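Local coordinates for MMACHC-like protein (Caenorhabditis elegans, PDB 5UJC) that binds vitamin B12 and probably removes its upper ligand, reducing cyanocobalamin and demethylating methylcobalamin with flavin or glutathione for B12 trafficking, at residues Y146-P149 against C150-Q153; L209-S212 against E213-R216; A218-K221 against F222-W226. All coordinates share one frame; numbering follows the deposited sequence. Where two conformers were deposited one is given.

Interaction 1 of 3, residues Y146-P149 against C150-Q153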
ATOM      1  N   TYR A 146       4.486  11.071   4.802  1.00  9.45           N
ATOM      2  CA  TYR A 146       3.980  10.380   5.972  1.00  8.94           C
ATOM      3  C   TYR A 146       3.799  11.387   7.128  1.00  9.31           C
ATOM      4  O   TYR A 146       4.793  11.900   7.683  1.00 10.30           O
ATOM      5  CB  TYR A 146       4.956   9.259   6.371  1.00  9.12           C
ATOM      6  CG  TYR A 146       4.576   8.427   7.584  1.00  8.90           C
ATOM      7  CD1 TYR A 146       3.238   8.224   7.952  1.00  8.98           C
ATOM      8  CD2 TYR A 146       5.554   7.758   8.295  1.00  9.48           C
ATOM      9  CE1 TYR A 146       2.906   7.406   9.018  1.00  9.82           C
ATOM     10  CE2 TYR A 146       5.235   6.955   9.379  1.00  9.29           C
ATOM     11  CZ  TYR A 146       3.900   6.786   9.742  1.00  9.43           C
ATOM     12  OH  TYR A 146       3.543   5.971  10.817  1.00 10.94           O
ATOM     13  N   TYR A 147       2.538  11.606   7.507  1.00  9.32           N
ATOM     14  CA  TYR A 147       2.173  12.502   8.584  1.00  9.50           C
ATOM     15  C   TYR A 147       2.070  11.716   9.887  1.00  9.28           C
ATOM     16  O   TYR A 147       1.146  10.885  10.069  1.00 11.04           O
ATOM     17  CB  TYR A 147       0.854  13.224   8.251  1.00 10.96           C
ATOM     18  CG  TYR A 147       1.015  14.156   7.107  1.00 10.21           C
ATOM     19  CD1 TYR A 147       1.561  15.408   7.285  1.00 10.76           C
ATOM     20  CD2 TYR A 147       0.677  13.772   5.816  1.00  9.96           C
ATOM     21  CE1 TYR A 147       1.828  16.222   6.221  1.00 11.35           C
ATOM     22  CE2 TYR A 147       0.912  14.605   4.730  1.00 10.47           C
ATOM     23  CZ  TYR A 147       1.523  15.813   4.934  1.00 10.52           C
ATOM     24  OH  TYR A 147       1.802  16.640   3.863  1.00 13.56           O
ATOM     25  N   GLN A 148       3.026  11.966  10.793  1.00 11.12           N
ATOM     26  CA  GLN A 148       3.148  11.179  12.000  1.00 11.50           C
ATOM     27  C   GLN A 148       2.673  11.999  13.201  1.00 11.94           C
ATOM     28  O   GLN A 148       3.087  13.137  13.352  1.00 12.40           O
ATOM     29  CB  GLN A 148       4.608  10.796  12.205  1.00 11.97           C
ATOM     30  CG  GLN A 148       5.188  10.002  11.046  1.00 12.80           C
ATOM     31  CD  GLN A 148       6.487   9.318  11.407  1.00 13.24           C
ATOM     32  OE1 GLN A 148       6.545   8.522  12.345  1.00 14.70           O
ATOM     33  NE2 GLN A 148       7.524   9.616  10.669  1.00 13.01           N
ATOM     34  N   PRO A 149       1.844  11.400  14.097  1.00 13.19           N
ATOM     35  CA  PRO A 149       1.346  12.181  15.222  1.00 15.32           C
ATOM     36  C   PRO A 149       2.456  12.805  16.074  1.00 15.77           C
ATOM     37  O   PRO A 149       2.300  13.942  16.560  1.00 17.40           O
ATOM     38  CB  PRO A 149       0.552  11.161  16.034  1.00 16.40           C
ATOM     39  CG  PRO A 149       0.073  10.174  15.020  1.00 16.07           C
ATOM     40  CD  PRO A 149       1.152  10.095  13.988  1.00 14.64           C
ATOM     41  N   CYS A 150       3.576  12.092  16.224  1.00 17.19           N
ATOM     42  CA  CYS A 150       4.714  12.588  17.046  1.00 20.77           C
ATOM     43  C   CYS A 150       5.365  13.847  16.463  1.00 19.97           C
ATOM     44  O   CYS A 150       6.114  14.532  17.165  1.00 26.05           O
ATOM     45  CB  CYS A 150       5.795  11.486  17.219  1.00 25.26           C
ATOM     46  SG  CYS A 150       6.619  10.935  15.672  1.00 28.61           S
ATOM     47  N   HIS A 151       5.121  14.126  15.163  1.00 16.41           N
ATOM     48  CA  HIS A 151       5.644  15.350  14.522  1.00 16.64           C
ATOM     49  C   HIS A 151       4.706  16.571  14.621  1.00 18.98           C
ATOM     50  O   HIS A 151       5.033  17.645  14.106  1.00 20.97           O
ATOM     51  CB  HIS A 151       5.972  15.078  13.045  1.00 17.32           C
ATOM     52  CG  HIS A 151       7.119  14.139  12.839  1.00 18.84           C
ATOM     53  ND1 HIS A 151       7.293  13.431  11.669  1.00 19.23           N
ATOM     54  CD2 HIS A 151       8.149  13.791  13.648  1.00 22.35           C
ATOM     55  CE1 HIS A 151       8.383  12.692  11.763  1.00 21.80           C
ATOM     56  NE2 HIS A 151       8.920  12.890  12.953  1.00 23.79           N
ATOM     57  N   PHE A 152       3.548  16.394  15.268  1.00 17.94           N
ATOM     58  CA  PHE A 152       2.535  17.444  15.362  1.00 17.32           C
ATOM     59  C   PHE A 152       2.091  17.687  16.822  1.00 21.94           C
ATOM     60  O   PHE A 152       0.972  18.099  17.097  1.00 22.47           O
ATOM     61  CB  PHE A 152       1.378  17.123  14.403  1.00 15.71           C
ATOM     62  CG  PHE A 152       1.788  17.200  12.957  1.00 15.39           C
ATOM     63  CD1 PHE A 152       1.805  18.434  12.298  1.00 17.09           C
ATOM     64  CD2 PHE A 152       2.361  16.099  12.315  1.00 14.95           C
ATOM     65  CE1 PHE A 152       2.300  18.544  11.006  1.00 17.22           C
ATOM     66  CE2 PHE A 152       2.864  16.210  11.021  1.00 16.00           C
ATOM     67  CZ  PHE A 152       2.846  17.442  10.378  1.00 15.67           C
ATOM     68  N   GLN A 153       3.052  17.546  17.722  1.00 24.45           N
ATOM     69  CA  GLN A 153       2.878  17.895  19.132  1.00 31.31           C
ATOM     70  C   GLN A 153       3.079  19.382  19.367  1.00 35.82           C
ATOM     71  O   GLN A 153       3.893  20.025  18.694  1.00 39.05           O
ATOM     72  CB  GLN A 153       3.893  17.135  19.982  1.00 34.65           C
ATOM     73  CG  GLN A 153       3.759  15.645  19.897  1.00 33.47           C
ATOM     74  CD  GLN A 153       2.438  15.184  20.426  1.00 34.15           C
ATOM     75  OE1 GLN A 153       2.134  15.377  21.591  1.00 42.66           O
ATOM     76  NE2 GLN A 153       1.617  14.647  19.563  1.00 27.39           N
TER
HETATM   77  O   HOH W   1       5.213  13.745   9.755  1.00 12.37           O
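Gln148 lies alongside the imidazole of His151, both side chains pointing the same way, with Gln148 NE2 3.4 Å from His151 CE1 and the amide plane turned 63° from the ring. With its CG beside the backbone N (chi1 -59°) and the chain extended beyond it, the glutamine also passes over the Tyr146 ring, where Gln148 CG sits 3.4 Å above the centre of one face. Its OE1 is engaged by the bound methylcobalamin through a hydrogen bond, and Tyr146 OH makes another to the same ligand, so Tyr146 and Gln148 form part of the B12 pocket. One water ties the strand end to the turn: it donates to Tyr146 O, accepts from Gln148 N and meets His151 ND1 at 2.8 Å, in the plane of the imidazole. The backbone then winds into a short 3-10 turn. His151 N bonds to Gln148 O at 2.9 Å, and the edge of the Phe152 ring comes up to the same oxygen, with Phe152 CD2 3.2 Å away. Pro149 O is gripped from opposite faces of its plane, by Phe152 N and by the side-chain amide of Gln153. The latter bond, Gln153 NE2 to Pro149 O, is 3.2 Å long and nearly straight at 171°; the bend at chi2 folds the glutamine back to make it, while the same NE2 also reaches Trp159 O. Phe152 CZ meets the edge of the Tyr147 ring, 3.9 Å from Tyr147 CD1. Tyr146 and Tyr147 end the strand 145-147, which pairs antiparallel with strand 174-176; Tyr146 packs against helix 134-140, whereas Tyr147 and Phe152 rest on Val215 of helix 212-225.

Interaction 2 of 3, residues L209-S212 against E213-R216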
ATOM      1  N   LEU A 209      -0.209  18.507   2.952  1.00 11.73           N
ATOM      2  CA  LEU A 209      -0.858  19.366   3.925  1.00 12.44           C
ATOM      3  C   LEU A 209       0.186  20.237   4.589  1.00 14.05           C
ATOM      4  O   LEU A 209       1.085  19.729   5.277  1.00 18.18           O
ATOM      5  CB  LEU A 209      -1.550  18.534   4.980  1.00 13.06           C
ATOM      6  CG  LEU A 209      -2.656  17.611   4.465  1.00 13.66           C
ATOM      7  CD1 LEU A 209      -3.258  16.808   5.594  1.00 15.37           C
ATOM      8  CD2 LEU A 209      -3.736  18.387   3.733  1.00 14.38           C
ATOM      9  N   THR A 210       0.095  21.533   4.356  1.00 12.69           N
ATOM     10  CA  THR A 210       1.107  22.466   4.806  1.00 14.03           C
ATOM     11  C   THR A 210       0.741  23.134   6.136  1.00 14.56           C
ATOM     12  O   THR A 210       1.618  23.731   6.794  1.00 18.01           O
ATOM     13  CB  THR A 210       1.350  23.531   3.747  1.00 15.46           C
ATOM     14  OG1 THR A 210       0.110  24.114   3.377  1.00 15.83           O
ATOM     15  CG2 THR A 210       2.031  22.910   2.521  1.00 17.97           C
ATOM     16  N   ALA A 211      -0.529  23.042   6.542  1.00 11.87           N
ATOM     17  CA  ALA A 211      -0.976  23.634   7.823  1.00 11.94           C
ATOM     18  C   ALA A 211      -1.175  22.528   8.856  1.00 11.94           C
ATOM     19  O   ALA A 211      -1.927  21.538   8.599  1.00 12.27           O
ATOM     20  CB  ALA A 211      -2.263  24.415   7.625  1.00 14.92           C
ATOM     21  N   SER A 212      -0.539  22.679  10.023  1.00 13.62           N
ATOM     22  CA  SER A 212      -0.566  21.626  11.036  0.70 13.01           C
ATOM     23  C   SER A 212      -1.968  21.288  11.517  1.00 14.35           C
ATOM     24  O   SER A 212      -2.246  20.134  11.850  1.00 15.33           O
ATOM     25  CB  SER A 212       0.327  21.982  12.219  0.70 15.66           C
ATOM     26  OG  SER A 212       1.683  22.005  11.820  0.70 19.20           O
ATOM     27  N   GLU A 213      -2.862  22.284  11.571  1.00 14.49           N
ATOM     28  CA  GLU A 213      -4.236  21.992  12.009  1.00 14.73           C
ATOM     29  C   GLU A 213      -4.976  21.094  11.004  1.00 14.69           C
ATOM     30  O   GLU A 213      -5.796  20.321  11.392  1.00 15.16           O
ATOM     31  CB  GLU A 213      -5.026  23.273  12.310  1.00 19.82           C
ATOM     32  CG  GLU A 213      -4.527  24.058  13.517  1.00 25.44           C
ATOM     33  CD  GLU A 213      -4.678  23.339  14.881  1.00 36.53           C
ATOM     34  OE1 GLU A 213      -5.511  22.428  15.040  1.00 41.26           O
ATOM     35  OE2 GLU A 213      -3.941  23.715  15.811  1.00 51.24           O
ATOM     36  N   ASP A 214      -4.679  21.236   9.705  1.00 12.73           N
ATOM     37  CA  ASP A 214      -5.227  20.293   8.689  1.00 12.67           C
ATOM     38  C   ASP A 214      -4.688  18.897   8.889  1.00 12.50           C
ATOM     39  O   ASP A 214      -5.441  17.914   8.797  1.00 11.86           O
ATOM     40  CB  ASP A 214      -4.910  20.747   7.253  1.00 14.38           C
ATOM     41  CG  ASP A 214      -5.666  21.990   6.849  1.00 17.13           C
ATOM     42  OD1 ASP A 214      -6.791  22.223   7.369  1.00 19.20           O
ATOM     43  OD2 ASP A 214      -5.150  22.723   5.997  1.00 19.17           O
ATOM     44  N   VAL A 215      -3.404  18.799   9.247  1.00 12.18           N
ATOM     45  CA  VAL A 215      -2.795  17.489   9.510  1.00 11.41           C
ATOM     46  C   VAL A 215      -3.472  16.829  10.689  1.00 10.60           C
ATOM     47  O   VAL A 215      -3.848  15.646  10.627  1.00 11.17           O
ATOM     48  CB  VAL A 215      -1.268  17.602   9.767  1.00 11.92           C
ATOM     49  CG1 VAL A 215      -0.682  16.249  10.156  1.00 12.22           C
ATOM     50  CG2 VAL A 215      -0.556  18.168   8.551  1.00 11.94           C
ATOM     51  N   ARG A 216      -3.670  17.585  11.777  1.00 12.75           N
ATOM     52  CA  ARG A 216      -4.280  16.988  12.957  1.00 13.21           C
ATOM     53  C   ARG A 216      -5.732  16.544  12.672  1.00 13.71           C
ATOM     54  O   ARG A 216      -6.148  15.466  13.092  1.00 13.80           O
ATOM     55  CB  ARG A 216      -4.208  17.937  14.172  1.00 14.49           C
ATOM     56  CG  ARG A 216      -2.794  18.088  14.747  1.00 16.13           C
ATOM     57  CD  ARG A 216      -2.755  18.887  16.052  1.00 22.25           C
ATOM     58  NE  ARG A 216      -2.712  20.294  15.765  1.00 29.38           N
ATOM     59  CZ  ARG A 216      -1.592  21.028  15.603  1.00 25.81           C
ATOM     60  NH1 ARG A 216      -1.699  22.291  15.268  1.00 30.08           N
ATOM     61  NH2 ARG A 216      -0.364  20.493  15.777  1.00 28.44           N
TER
HETATM   62  O   HOH W   2      -2.810  22.056   4.872  1.00 16.20           O
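Apolar contact joins Leu209 to Val215, Leu209 CB lying 3.7 Å from Val215 CG2. That methyl is anti to the carbonyl carbon of Val215, a placement that turns it back toward the loop and also brings it near Ala211 O. Further out, Leu209 CD1 lies over the first turn of the helix, 4.0 Å from Val215 CA. Backbone hydrogen bonds start the helix. Ala211 occupies the N-cap position, and its carbonyl oxygen takes Val215 N at 3.2 Å, in the carbonyl plane, together with a weak, strongly bent bond from Asp214 N. The next bond of the alpha-helical series runs from Arg216 N to Ser212 O, 2.9 Å. A water bridges the entrance: it accepts from Ala211 N and donates to Asp214 OD2, 2.7 Å away. The carboxylate of Asp214 thus reaches back to the N-cap amide through the water, at a helix start where the helix dipole would probably favour a negative charge. Charge pairing links Glu213 and Arg216 within the first turn, Arg216 NH1 standing 2.7 Å from Glu213 OE2 in a salt bridge whose hydrogen bond is weak. A bend at chi3 (-84°) folds the arginine back over the helix start, so that one face of its guanidinium lies across Ser212 O while the carboxylate of Glu213 comes in at the edge. Arg216 NH2 is held by Phe152 O. The loop that follows strand 185-196 enters helix 212-225 here, with Leu209 N bonded to Tyr147 OH at the end of strand 145-147 and the Leu209 side chain against Phe234, while Val215 and Ser212 pack on Phe152.

Interaction 3 of 3, residues A218-K221 against F222-W226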
ATOM      1  N   ALA A 218      -6.891  15.626   9.695  1.00 11.27           N
ATOM      2  CA  ALA A 218      -6.787  14.448   8.816  1.00 11.25           C
ATOM      3  C   ALA A 218      -6.502  13.193   9.644  1.00 10.98           C
ATOM      4  O   ALA A 218      -7.100  12.121   9.409  1.00 11.99           O
ATOM      5  CB  ALA A 218      -5.699  14.659   7.778  1.00 11.79           C
ATOM      6  N   LEU A 219      -5.593  13.315  10.617  1.00 11.39           N
ATOM      7  CA  LEU A 219      -5.244  12.181  11.430  1.00 11.38           C
ATOM      8  C   LEU A 219      -6.403  11.724  12.321  1.00 11.79           C
ATOM      9  O   LEU A 219      -6.590  10.508  12.529  1.00 11.88           O
ATOM     10  CB  LEU A 219      -3.987  12.462  12.260  1.00 11.72           C
ATOM     11  CG  LEU A 219      -2.683  12.568  11.459  1.00 14.09           C
ATOM     12  CD1 LEU A 219      -1.535  13.063  12.297  1.00 15.60           C
ATOM     13  CD2 LEU A 219      -2.352  11.261  10.842  1.00 17.04           C
ATOM     14  N   GLU A 220      -7.183  12.669  12.831  1.00 11.96           N
ATOM     15  CA  GLU A 220      -8.402  12.325  13.570  1.00 12.30           C
ATOM     16  C   GLU A 220      -9.440  11.644  12.665  1.00 11.87           C
ATOM     17  O   GLU A 220     -10.039  10.660  13.057  1.00 13.92           O
ATOM     18  CB  GLU A 220      -8.992  13.550  14.253  1.00 14.13           C
ATOM     19  CG  GLU A 220      -8.100  14.055  15.409  1.00 15.68           C
ATOM     20  CD  GLU A 220      -8.656  15.245  16.160  1.00 23.69           C
ATOM     21  OE1 GLU A 220      -9.841  15.562  15.991  1.00 32.29           O
ATOM     22  OE2 GLU A 220      -7.898  15.851  16.965  1.00 27.90           O
ATOM     23  N   LYS A 221      -9.638  12.166  11.462  1.00 11.48           N
ATOM     24  CA  LYS A 221     -10.607  11.562  10.531  1.00 13.10           C
ATOM     25  C   LYS A 221     -10.190  10.135  10.182  1.00 11.99           C
ATOM     26  O   LYS A 221     -11.019   9.239  10.054  1.00 12.85           O
ATOM     27  CB  LYS A 221     -10.739  12.398   9.257  1.00 14.06           C
ATOM     28  CG  LYS A 221     -11.580  13.675   9.407  1.00 17.96           C
ATOM     29  CD  LYS A 221     -13.084  13.384   9.600  1.00 23.38           C
ATOM     30  CE  LYS A 221     -13.660  12.385   8.574  1.00 28.95           C
ATOM     31  NZ  LYS A 221     -15.158  12.344   8.550  1.00 31.84           N
ATOM     32  N   PHE A 222      -8.895   9.930  10.039  1.00 10.67           N
ATOM     33  CA  PHE A 222      -8.352   8.601   9.733  1.00 10.28           C
ATOM     34  C   PHE A 222      -8.571   7.636  10.912  1.00 11.54           C
ATOM     35  O   PHE A 222      -9.118   6.552  10.748  1.00 14.30           O
ATOM     36  CB  PHE A 222      -6.865   8.730   9.392  1.00 10.39           C
ATOM     37  CG  PHE A 222      -6.169   7.416   9.083  1.00 10.52           C
ATOM     38  CD1 PHE A 222      -6.684   6.535   8.133  1.00 10.30           C
ATOM     39  CD2 PHE A 222      -4.963   7.091   9.708  1.00 10.56           C
ATOM     40  CE1 PHE A 222      -6.017   5.371   7.834  1.00 10.68           C
ATOM     41  CE2 PHE A 222      -4.305   5.925   9.396  1.00 10.63           C
ATOM     42  CZ  PHE A 222      -4.822   5.078   8.449  1.00 11.45           C
ATOM     43  N   ASN A 223      -8.121   8.018  12.092  1.00 10.86           N
ATOM     44  CA  ASN A 223      -8.173   7.100  13.224  1.00 10.88           C
ATOM     45  C   ASN A 223      -9.569   6.863  13.761  1.00 12.88           C
ATOM     46  O   ASN A 223      -9.873   5.751  14.198  1.00 14.20           O
ATOM     47  CB  ASN A 223      -7.246   7.552  14.325  1.00 11.44           C
ATOM     48  CG  ASN A 223      -5.796   7.236  13.999  1.00 10.27           C
ATOM     49  OD1 ASN A 223      -5.395   6.061  13.993  1.00 11.40           O
ATOM     50  ND2 ASN A 223      -5.023   8.267  13.643  1.00 11.23           N
ATOM     51  N   TYR A 224     -10.416   7.901  13.731  1.00 11.79           N
ATOM     52  CA  TYR A 224     -11.748   7.845  14.376  1.00 12.71           C
ATOM     53  C   TYR A 224     -12.894   7.563  13.403  1.00 13.81           C
ATOM     54  O   TYR A 224     -13.963   7.128  13.837  1.00 16.33           O
ATOM     55  CB  TYR A 224     -12.035   9.146  15.110  1.00 14.58           C
ATOM     56  CG  TYR A 224     -10.987   9.543  16.140  1.00 15.16           C
ATOM     57  CD1 TYR A 224     -10.241   8.580  16.838  1.00 16.24           C
ATOM     58  CD2 TYR A 224     -10.806  10.877  16.472  1.00 16.84           C
ATOM     59  CE1 TYR A 224      -9.322   8.953  17.807  1.00 16.37           C
ATOM     60  CE2 TYR A 224      -9.883  11.251  17.420  1.00 17.71           C
ATOM     61  CZ  TYR A 224      -9.140  10.294  18.081  1.00 16.30           C
ATOM     62  OH  TYR A 224      -8.252  10.703  19.050  1.00 21.03           O
ATOM     63  N   ASN A 225     -12.690   7.827  12.097  1.00 11.91           N
ATOM     64  CA  ASN A 225     -13.807   7.853  11.138  1.00 13.50           C
ATOM     65  C   ASN A 225     -13.457   7.224   9.795  1.00 11.63           C
ATOM     66  O   ASN A 225     -14.114   7.486   8.813  1.00 13.04           O
ATOM     67  CB  ASN A 225     -14.256   9.304  10.897  1.00 15.60           C
ATOM     68  CG  ASN A 225     -14.710   9.991  12.161  1.00 24.22           C
ATOM     69  OD1 ASN A 225     -14.067  10.915  12.641  1.00 33.76           O
ATOM     70  ND2 ASN A 225     -15.756   9.497  12.731  1.00 29.80           N
ATOM     71  N   TRP A 226     -12.443   6.358   9.767  1.00 11.15           N
ATOM     72  CA  TRP A 226     -11.956   5.833   8.507  1.00 10.24           C
ATOM     73  C   TRP A 226     -12.997   5.143   7.646  1.00 10.41           C
ATOM     74  O   TRP A 226     -12.862   5.112   6.397  1.00 10.61           O
ATOM     75  CB  TRP A 226     -10.745   4.885   8.707  1.00 10.46           C
ATOM     76  CG  TRP A 226     -10.976   3.763   9.637  1.00 11.07           C
ATOM     77  CD1 TRP A 226     -10.660   3.721  10.975  1.00 11.02           C
ATOM     78  CD2 TRP A 226     -11.512   2.489   9.319  1.00  9.91           C
ATOM     79  NE1 TRP A 226     -10.996   2.525  11.497  1.00 12.56           N
ATOM     80  CE2 TRP A 226     -11.518   1.740  10.499  1.00 10.23           C
ATOM     81  CE3 TRP A 226     -11.980   1.891   8.136  1.00  9.79           C
ATOM     82  CZ2 TRP A 226     -11.975   0.432  10.543  1.00 11.87           C
ATOM     83  CZ3 TRP A 226     -12.442   0.606   8.193  1.00 11.52           C
ATOM     84  CH2 TRP A 226     -12.410  -0.120   9.374  1.00 12.19           C
TER
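Asn223 meets Leu219 O with CB, CG and ND2. Asn223 CB lies 3.5 Å from Leu219 O; CG, beside the backbone N (chi1 -77°), is turned back over the same carbonyl; and Asn223 ND2 donates to Leu219 O at 3.0 Å, from above the carbonyl plane and at a bent 141°. Asn223 N reaches that oxygen from the opposite face, at 3.0 Å. The other amide hydrogen bond of ND2 goes to Ile172 O, while OD1 accepts from an amide nitrogen of methylcobalamin, so contacts with the helix and a neighbouring loop fix the amide that holds the ligand. This is the last part of helix 212-225, in a member of the MMACHC family, and Phe222 and Trp226 line the same B12 pocket. The i to i+4 bonds continue with Tyr224 N to Glu220 O, 2.9 Å, and Asn225 N to Lys221 O, the latter bent to 131°. Beside them Tyr224 CE2 lies 3.9 Å from Glu220 CG, and Glu220 OE2 bonds to Trp159 NE1. Lys221 bends twice, bringing Lys221 CE within 3.9 Å of Asn225 CB, before NZ forms a salt bridge with Asp228.

Interactions 2 and 3 share helix 212-225, one at its start and the other near its end, while interaction 1 is the turn after strand 145-147 that packs beside it. Interaction 2 is a surface contact, with a salt bridge and a water-bridged carboxylate at the helix entrance; interactions 1 and 3 are partly buried, and each brings an amide side chain to methylcobalamin, Gln148 in one and Asn223 in the other. Interaction 1 joins interaction 2 through polar bonds and Phe152 packing, but meets interaction 3 by packing, the methyl Leu219 CD2 lying 3.6 Å from the carbonyl oxygen Tyr147 O. Leu209 and Ala218 pack between interactions 2 and 3.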